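Local coordinates for putative 6-pyruvoyl tetrahydrobiopterin synthase (Caenorhabditis elegans, PDB 2G64) that converts 7,8-dihydroneopterin triphosphate into 6-pyruvoyl tetrahydropterin with elimination of triphosphate, a zinc-dependent step in tetrahydrobiopterin biosynthesis, at the interface of chains A and B and the interface of chains A and C. Sequence-based numbering; all coordinates share one arbitrary frame. Chains: chain A/B/C, Putative 6-pyruvoyl tetrahydrobiopterin synthase.

Contact 1 and contact 2 lie on different sides of chain A, the centres of their C-alpha atoms about 17 Å apart. Strand 6-19 serves in both: its far end, from chain B, enters contact 1, while its beginning, from chain C, enters contact 2. Contact 1 belongs to a two-fold interface and brings catalytic and zinc-site residues of two subunits together; the interface holding contact 2 is not an exact two-fold. The protein is a hexamer of two head-to-head trimers, so contact 2 probably closes a trimer, whereas contact 1 probably joins the two trimers.

Contact 1: the interface of chains A and B. Residues chain A 37-38, 40, 43-46; chain B 16-17, 84-85.
The imidazole of B:His84 enters the active site of chain A beside A:His44, the two side chains pointing the same way. Its CD2 rests 3.6 Å from CD2 of A:His44, over one face of that ring but offset toward the rim, so the rings meet off-centre. The same edge of B:His84 approaches the thiol of A:Cys38, with NE2 3.8 Å from SG. This is a van der Waals approach rather than a hydrogen bond, yet it places the likely proton acceptor, A:Cys38, next to the histidine assigned to the charge relay. A cysteine and a histidine suit this place because both can exchange protons. On the face of B:His84 turned away from A:His44, CB of the poorly ordered A:Lys37 packs against CB of B:His84 at 4.0 Å. B:His84 adopts a left-handed backbone conformation (phi 54°, psi 34°), and its carbonyl O lies 3.3 Å from CB of A:Asn40.

A:His44 and A:His46 are both ligands of the zinc ion. The first has CG between its backbone N and carbonyl carbon (chi1 62°), which stands its ring up beside B:His84. CE1 of A:His46 lies at the edge of the A:His44 ring, in its plane. B:Ser16 sets its hydroxyl OG 3.5 Å from ND1 of A:His46, with no hydrogen bond assigned; a small serine suits the close approach of strand 6-19 here.

Further out, the amide of A:Asn40 has a donor and an acceptor to spend. ND2 of A:Asn40 donates to O of A:Gly43 at 2.9 Å, with that oxygen nearly in the amide plane, and so braces the loop leading into strand 44-57. Its other end reaches across the interface through water. OD1 of A:Asn40 lies 2.8 Å from water 1, which in turn lies 2.8 Å from guanidinium NH1 of the poorly ordered B:Arg85.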
ATOM      1  N   LYS A  37      13.916 -20.691 -12.191  1.00 20.18           N
ATOM      2  CA  LYS A  37      14.859 -19.699 -11.658  1.00 21.08           C
ATOM      3  C   LYS A  37      14.968 -19.761 -10.121  1.00 20.71           C
ATOM      4  O   LYS A  37      15.979 -19.361  -9.542  1.00 17.60           O
ATOM      5  CB  LYS A  37      14.461 -18.288 -12.088  1.00 26.07           C
ATOM      6  CG  LYS A  37      14.844 -17.956 -13.526  1.00 35.88           C
ATOM      7  CD  LYS A  37      14.554 -16.482 -13.837  1.00 52.04           C
ATOM      8  CE  LYS A  37      14.944 -16.117 -15.266  1.00 50.27           C
ATOM      9  NZ  LYS A  37      16.362 -15.672 -15.354  1.00 87.86           N
ATOM     10  N   CYS A  38      13.934 -20.278  -9.465  1.00 17.56           N
ATOM     11  CA  CYS A  38      14.004 -20.441  -8.010  1.00 22.96           C
ATOM     12  C   CYS A  38      15.066 -21.454  -7.554  1.00 17.64           C
ATOM     13  O   CYS A  38      15.491 -21.437  -6.397  1.00 17.28           O
ATOM     14  CB  CYS A  38      12.643 -20.785  -7.427  1.00 19.69           C
ATOM     15  SG  CYS A  38      11.439 -19.438  -7.587  1.00 27.97           S
ATOM     16  N   ASN A  40      18.115 -21.316  -8.680  1.00 20.02           N
ATOM     17  CA  ASN A  40      19.431 -20.676  -8.922  1.00 21.94           C
ATOM     18  C   ASN A  40      20.381 -21.131  -7.838  1.00 16.16           C
ATOM     19  O   ASN A  40      20.067 -21.010  -6.647  1.00 20.48           O
ATOM     20  CB  ASN A  40      19.344 -19.125  -8.848  1.00 31.91           C
ATOM     21  CG  ASN A  40      20.726 -18.434  -8.967  1.00 41.09           C
ATOM     22  OD1 ASN A  40      21.385 -18.567  -9.991  1.00 29.99           O
ATOM     23  ND2 ASN A  40      21.152 -17.680  -7.926  1.00 17.76           N
ATOM     24  N   GLY A  43      21.087 -19.031  -4.895  1.00 19.68           N
ATOM     25  CA  GLY A  43      19.914 -18.598  -4.159  1.00 18.99           C
ATOM     26  C   GLY A  43      19.396 -17.230  -4.601  1.00 13.19           C
ATOM     27  O   GLY A  43      19.869 -16.620  -5.590  1.00 15.20           O
ATOM     28  N   HIS A  44      18.384 -16.776  -3.877  1.00 15.29           N
ATOM     29  CA  HIS A  44      17.771 -15.474  -4.092  1.00 11.57           C
ATOM     30  C   HIS A  44      17.101 -15.210  -2.746  1.00 13.24           C
ATOM     31  O   HIS A  44      17.435 -15.878  -1.749  1.00 13.82           O
ATOM     32  CB  HIS A  44      16.758 -15.503  -5.260  1.00 12.41           C
ATOM     33  CG  HIS A  44      15.593 -16.435  -5.050  1.00 16.76           C
ATOM     34  ND1 HIS A  44      15.703 -17.808  -5.163  1.00 15.76           N
ATOM     35  CD2 HIS A  44      14.300 -16.191  -4.712  1.00 17.20           C
ATOM     36  CE1 HIS A  44      14.531 -18.367  -4.903  1.00 22.38           C
ATOM     37  NE2 HIS A  44      13.664 -17.408  -4.627  1.00 22.04           N
ATOM     38  N   GLY A  45      16.195 -14.240  -2.688  1.00 12.85           N
ATOM     39  CA  GLY A  45      15.679 -13.838  -1.384  1.00 17.80           C
ATOM     40  C   GLY A  45      14.399 -13.042  -1.433  1.00 15.47           C
ATOM     41  O   GLY A  45      13.925 -12.683  -2.508  1.00 13.58           O
ATOM     42  N   HIS A  46      13.830 -12.785  -0.259  1.00 13.22           N
ATOM     43  CA  HIS A  46      12.539 -12.102  -0.175  1.00 17.18           C
ATOM     44  C   HIS A  46      12.506 -11.309   1.109  1.00 14.52           C
ATOM     45  O   HIS A  46      13.150 -11.690   2.092  1.00 13.67           O
ATOM     46  CB  HIS A  46      11.352 -13.094  -0.172  1.00 14.46           C
ATOM     47  CG  HIS A  46      11.274 -13.960  -1.390  1.00 12.58           C
ATOM     48  ND1 HIS A  46      10.931 -13.467  -2.628  1.00 14.91           N
ATOM     49  CD2 HIS A  46      11.523 -15.281  -1.564  1.00 11.04           C
ATOM     50  CE1 HIS A  46      10.964 -14.449  -3.515  1.00 16.38           C
ATOM     51  NE2 HIS A  46      11.318 -15.559  -2.894  1.00 13.87           N
TER
ATOM     52  N   SER B  16      13.844 -10.117  -7.034  1.00 13.00           N
ATOM     53  CA  SER B  16      14.152 -10.811  -5.799  0.50 12.21           C
ATOM     54  C   SER B  16      15.610 -11.259  -5.854  1.00 14.14           C
ATOM     55  O   SER B  16      16.071 -11.796  -6.861  1.00 19.88           O
ATOM     56  CB  SER B  16      13.181 -11.978  -5.595  0.50 16.00           C
ATOM     57  OG  SER B  16      11.855 -11.500  -5.406  0.50 15.60           O
ATOM     58  N   ALA B  17      16.364 -10.975  -4.795  1.00 14.35           N
ATOM     59  CA  ALA B  17      17.774 -11.345  -4.829  1.00 13.10           C
ATOM     60  C   ALA B  17      18.294 -11.629  -3.432  1.00 13.55           C
ATOM     61  O   ALA B  17      17.779 -11.100  -2.432  1.00 13.15           O
ATOM     62  CB  ALA B  17      18.626 -10.247  -5.506  1.00 13.94           C
ATOM     63  N   HIS B  84      16.166 -13.051  -9.176  1.00 15.20           N
ATOM     64  CA  HIS B  84      16.412 -14.438  -8.737  1.00 17.98           C
ATOM     65  C   HIS B  84      17.894 -14.842  -8.744  1.00 18.18           C
ATOM     66  O   HIS B  84      18.248 -15.997  -8.986  1.00 17.33           O
ATOM     67  CB  HIS B  84      15.541 -15.402  -9.531  1.00 17.35           C
ATOM     68  CG  HIS B  84      14.118 -15.400  -9.071  1.00 29.01           C
ATOM     69  ND1 HIS B  84      13.213 -14.439  -9.465  1.00 27.87           N
ATOM     70  CD2 HIS B  84      13.467 -16.184  -8.178  1.00 37.33           C
ATOM     71  CE1 HIS B  84      12.052 -14.655  -8.870  1.00 32.43           C
ATOM     72  NE2 HIS B  84      12.181 -15.709  -8.082  1.00 31.94           N
ATOM     73  N   ARG B  85      18.746 -13.873  -8.435  1.00 17.98           N
ATOM     74  CA  ARG B  85      20.175 -14.087  -8.353  1.00 14.61           C
ATOM     75  C   ARG B  85      20.723 -13.733  -6.972  1.00 17.67           C
ATOM     76  O   ARG B  85      20.036 -13.141  -6.129  1.00 15.20           O
ATOM     77  CB  ARG B  85      20.890 -13.242  -9.416  1.00 18.79           C
ATOM     78  CG  ARG B  85      20.374 -13.507 -10.843  1.00 22.82           C
ATOM     79  CD  ARG B  85      21.530 -13.515 -11.823  1.00 44.59           C
ATOM     80  NE  ARG B  85      21.087 -13.388 -13.207  1.00 81.34           N
ATOM     81  CZ  ARG B  85      20.983 -14.407 -14.054  1.00 97.88           C
ATOM     82  NH1 ARG B  85      21.283 -15.638 -13.660  1.00 95.32           N
ATOM     83  NH2 ARG B  85      20.575 -14.195 -15.299  1.00 91.63           N
TER
HETATM   84  O   HOH W   1      22.826 -16.830 -11.601  1.00 50.52           O

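Contact 2: the interface of chains A and C. Residues chain A 100, 102-103, 135; chain C 7, 9, 58, 62-65.
A:Glu102, in the first turn of helix 101-115, reaches across to C:Val65, its side chain running past the carbonyl O of C:Gly63 and meeting valine methyls, then C:Met64 and C:Val65, on the way to its tip. CB of A:Glu102 lies 3.4 Å from O of C:Gly63 and also near the methyls of C:Val7 and C:Val58. CG packs 3.8 Å from CG1 of C:Val7, the two side chains crossing at about a right angle, and touches CG2 of C:Val65 as well. A bend at chi2 of A:Glu102 (89°) then turns the carboxylate, whose CD lies 3.7 Å from CA of C:Met64. At the tip, carboxylate OE1 of A:Glu102 lies 3.4 Å from O of C:Gly63, where no hydrogen bond is assigned. OE2 of A:Glu102 instead accepts a hydrogen bond from the backbone N of C:Val65 at 3.0 Å, nearly straight (162° at H) though coming from above the carboxylate plane. Glutamate suits the place: its methylenes meet valines and its acid end takes a main-chain N-H.

Just before the helix, A:Thr100 donates its hydroxyl OG1 to O of C:Gly63 at 2.6 Å. The same OG1 weakly accepts the N-H of A:Asn103, as a helix N-cap does. Beside them A:Phe135 and C:Met9 form an antiparallel beta bridge, and the extended, unbranched methionine side chain suits packing alongside the ring. Helix start, loop and strands thus lock neighbouring subunits together, probably within one trimer of the hexamer.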
ATOM      1  N   THR A 100       9.655 -23.759   0.145  1.00 11.65           N
ATOM      2  CA  THR A 100       8.565 -23.059  -0.572  1.00 13.90           C
ATOM      3  C   THR A 100       7.813 -22.241   0.449  1.00 16.72           C
ATOM      4  O   THR A 100       7.818 -22.568   1.629  1.00 14.00           O
ATOM      5  CB  THR A 100       7.539 -24.038  -1.191  1.00 16.38           C
ATOM      6  OG1 THR A 100       7.089 -24.962  -0.181  1.00 12.62           O
ATOM      7  CG2 THR A 100       8.154 -24.795  -2.338  1.00 14.44           C
ATOM      8  N   GLU A 102       4.681 -22.120   1.006  1.00 14.60           N
ATOM      9  CA  GLU A 102       3.726 -23.052   1.653  1.00 14.12           C
ATOM     10  C   GLU A 102       4.368 -23.635   2.905  1.00 14.30           C
ATOM     11  O   GLU A 102       3.788 -23.615   3.997  1.00 13.72           O
ATOM     12  CB  GLU A 102       3.355 -24.203   0.687  1.00 12.68           C
ATOM     13  CG  GLU A 102       2.462 -23.802  -0.503  1.00 15.43           C
ATOM     14  CD  GLU A 102       3.243 -23.355  -1.738  1.00 15.12           C
ATOM     15  OE1 GLU A 102       4.395 -22.845  -1.614  1.00 15.74           O
ATOM     16  OE2 GLU A 102       2.674 -23.489  -2.837  1.00 16.89           O
ATOM     17  N   ASN A 103       5.583 -24.148   2.757  1.00 11.06           N
ATOM     18  CA  ASN A 103       6.258 -24.802   3.890  1.00 12.86           C
ATOM     19  C   ASN A 103       6.789 -23.819   4.929  1.00 13.28           C
ATOM     20  O   ASN A 103       6.895 -24.154   6.120  1.00 14.52           O
ATOM     21  CB  ASN A 103       7.359 -25.768   3.406  1.00 12.77           C
ATOM     22  CG  ASN A 103       6.799 -27.087   2.905  1.00 16.46           C
ATOM     23  OD1 ASN A 103       5.885 -27.667   3.519  1.00 16.13           O
ATOM     24  ND2 ASN A 103       7.312 -27.558   1.757  1.00 13.49           N
ATOM     25  N   PHE A 135       0.381 -16.782   0.930  1.00 12.90           N
ATOM     26  CA  PHE A 135       0.073 -18.143   1.426  1.00 13.94           C
ATOM     27  C   PHE A 135      -0.498 -18.132   2.836  1.00 15.33           C
ATOM     28  O   PHE A 135      -0.058 -17.334   3.684  1.00 12.68           O
ATOM     29  CB  PHE A 135       1.346 -18.987   1.398  1.00 12.35           C
ATOM     30  CG  PHE A 135       2.001 -18.987   0.050  1.00 17.26           C
ATOM     31  CD1 PHE A 135       1.788 -20.032  -0.831  1.00 16.10           C
ATOM     32  CD2 PHE A 135       2.771 -17.897  -0.360  1.00 14.58           C
ATOM     33  CE1 PHE A 135       2.349 -20.021  -2.113  1.00 16.08           C
ATOM     34  CE2 PHE A 135       3.335 -17.877  -1.653  1.00 15.92           C
ATOM     35  CZ  PHE A 135       3.119 -18.944  -2.517  1.00 13.68           C
TER
ATOM     36  N   VAL C   7      -2.975 -25.835   2.518  1.00 14.78           N
ATOM     37  CA  VAL C   7      -2.470 -24.456   2.538  1.00 13.29           C
ATOM     38  C   VAL C   7      -3.174 -23.721   1.384  1.00 16.20           C
ATOM     39  O   VAL C   7      -3.619 -24.345   0.409  1.00 15.76           O
ATOM     40  CB  VAL C   7      -0.922 -24.453   2.343  1.00 11.95           C
ATOM     41  CG1 VAL C   7      -0.361 -23.068   1.957  1.00 22.15           C
ATOM     42  CG2 VAL C   7      -0.212 -25.053   3.563  1.00 14.19           C
ATOM     43  N   MET C   9      -2.821 -20.690  -1.641  1.00 13.03           N
ATOM     44  CA  MET C   9      -1.848 -19.992  -2.475  1.00 14.25           C
ATOM     45  C   MET C   9      -2.644 -18.995  -3.319  1.00 13.55           C
ATOM     46  O   MET C   9      -3.618 -19.367  -4.020  1.00 15.43           O
ATOM     47  CB  MET C   9      -1.157 -21.007  -3.387  1.00 15.09           C
ATOM     48  CG  MET C   9      -0.416 -20.419  -4.572  1.00 22.67           C
ATOM     49  SD  MET C   9       0.114 -21.767  -5.651  1.00 27.42           S
ATOM     50  CE  MET C   9       0.786 -20.808  -7.006  1.00 24.33           C
ATOM     51  N   VAL C  58      -0.356 -29.563   0.203  1.00 11.79           N
ATOM     52  CA  VAL C  58       1.029 -29.317  -0.206  0.50 13.06           C
ATOM     53  C   VAL C  58       1.630 -30.601  -0.800  1.00 18.52           C
ATOM     54  O   VAL C  58       1.538 -31.669  -0.207  1.00 17.39           O
ATOM     55  CB  VAL C  58       1.884 -28.849   0.996  0.50  9.17           C
ATOM     56  CG1 VAL C  58       3.335 -28.597   0.578  0.50 10.36           C
ATOM     57  CG2 VAL C  58       1.268 -27.610   1.667  0.50 10.92           C
ATOM     58  N   SER C  62       7.452 -31.190  -4.473  1.00 15.68           N
ATOM     59  CA  SER C  62       7.649 -29.831  -4.945  1.00 15.22           C
ATOM     60  C   SER C  62       7.428 -28.797  -3.844  1.00 19.22           C
ATOM     61  O   SER C  62       7.861 -27.666  -3.976  1.00 19.83           O
ATOM     62  CB  SER C  62       6.712 -29.515  -6.117  1.00 17.57           C
ATOM     63  OG  SER C  62       5.364 -29.488  -5.682  1.00 16.59           O
ATOM     64  N   GLY C  63       6.726 -29.178  -2.777  1.00 12.54           N
ATOM     65  CA  GLY C  63       6.348 -28.211  -1.730  1.00 15.79           C
ATOM     66  C   GLY C  63       5.299 -27.181  -2.137  1.00 13.23           C
ATOM     67  O   GLY C  63       5.113 -26.182  -1.441  1.00 14.03           O
ATOM     68  N   MET C  64       4.595 -27.447  -3.238  1.00 15.80           N
ATOM     69  CA  MET C  64       3.641 -26.475  -3.771  0.50 11.02           C
ATOM     70  C   MET C  64       2.207 -26.984  -3.753  1.00 15.47           C
ATOM     71  O   MET C  64       1.940 -28.174  -3.959  1.00 16.96           O
ATOM     72  CB  MET C  64       4.023 -26.092  -5.195  0.50 25.31           C
ATOM     73  CG  MET C  64       5.338 -25.361  -5.280  0.50 10.09           C
ATOM     74  SD  MET C  64       5.792 -24.988  -6.987  0.50 46.36           S
ATOM     75  CE  MET C  64       5.190 -26.432  -7.870  0.50 17.44           C
ATOM     76  N   VAL C  65       1.280 -26.064  -3.510  1.00 17.19           N
ATOM     77  CA  VAL C  65      -0.163 -26.328  -3.709  1.00 15.86           C
ATOM     78  C   VAL C  65      -0.506 -26.446  -5.213  1.00 15.90           C
ATOM     79  O   VAL C  65      -1.393 -27.217  -5.633  1.00 16.17           O
ATOM     80  CB  VAL C  65      -1.004 -25.182  -3.065  1.00 19.37           C
ATOM     81  CG1 VAL C  65      -2.439 -25.239  -3.545  1.00 19.75           C
ATOM     82  CG2 VAL C  65      -0.944 -25.249  -1.531  1.00 21.55           C
TER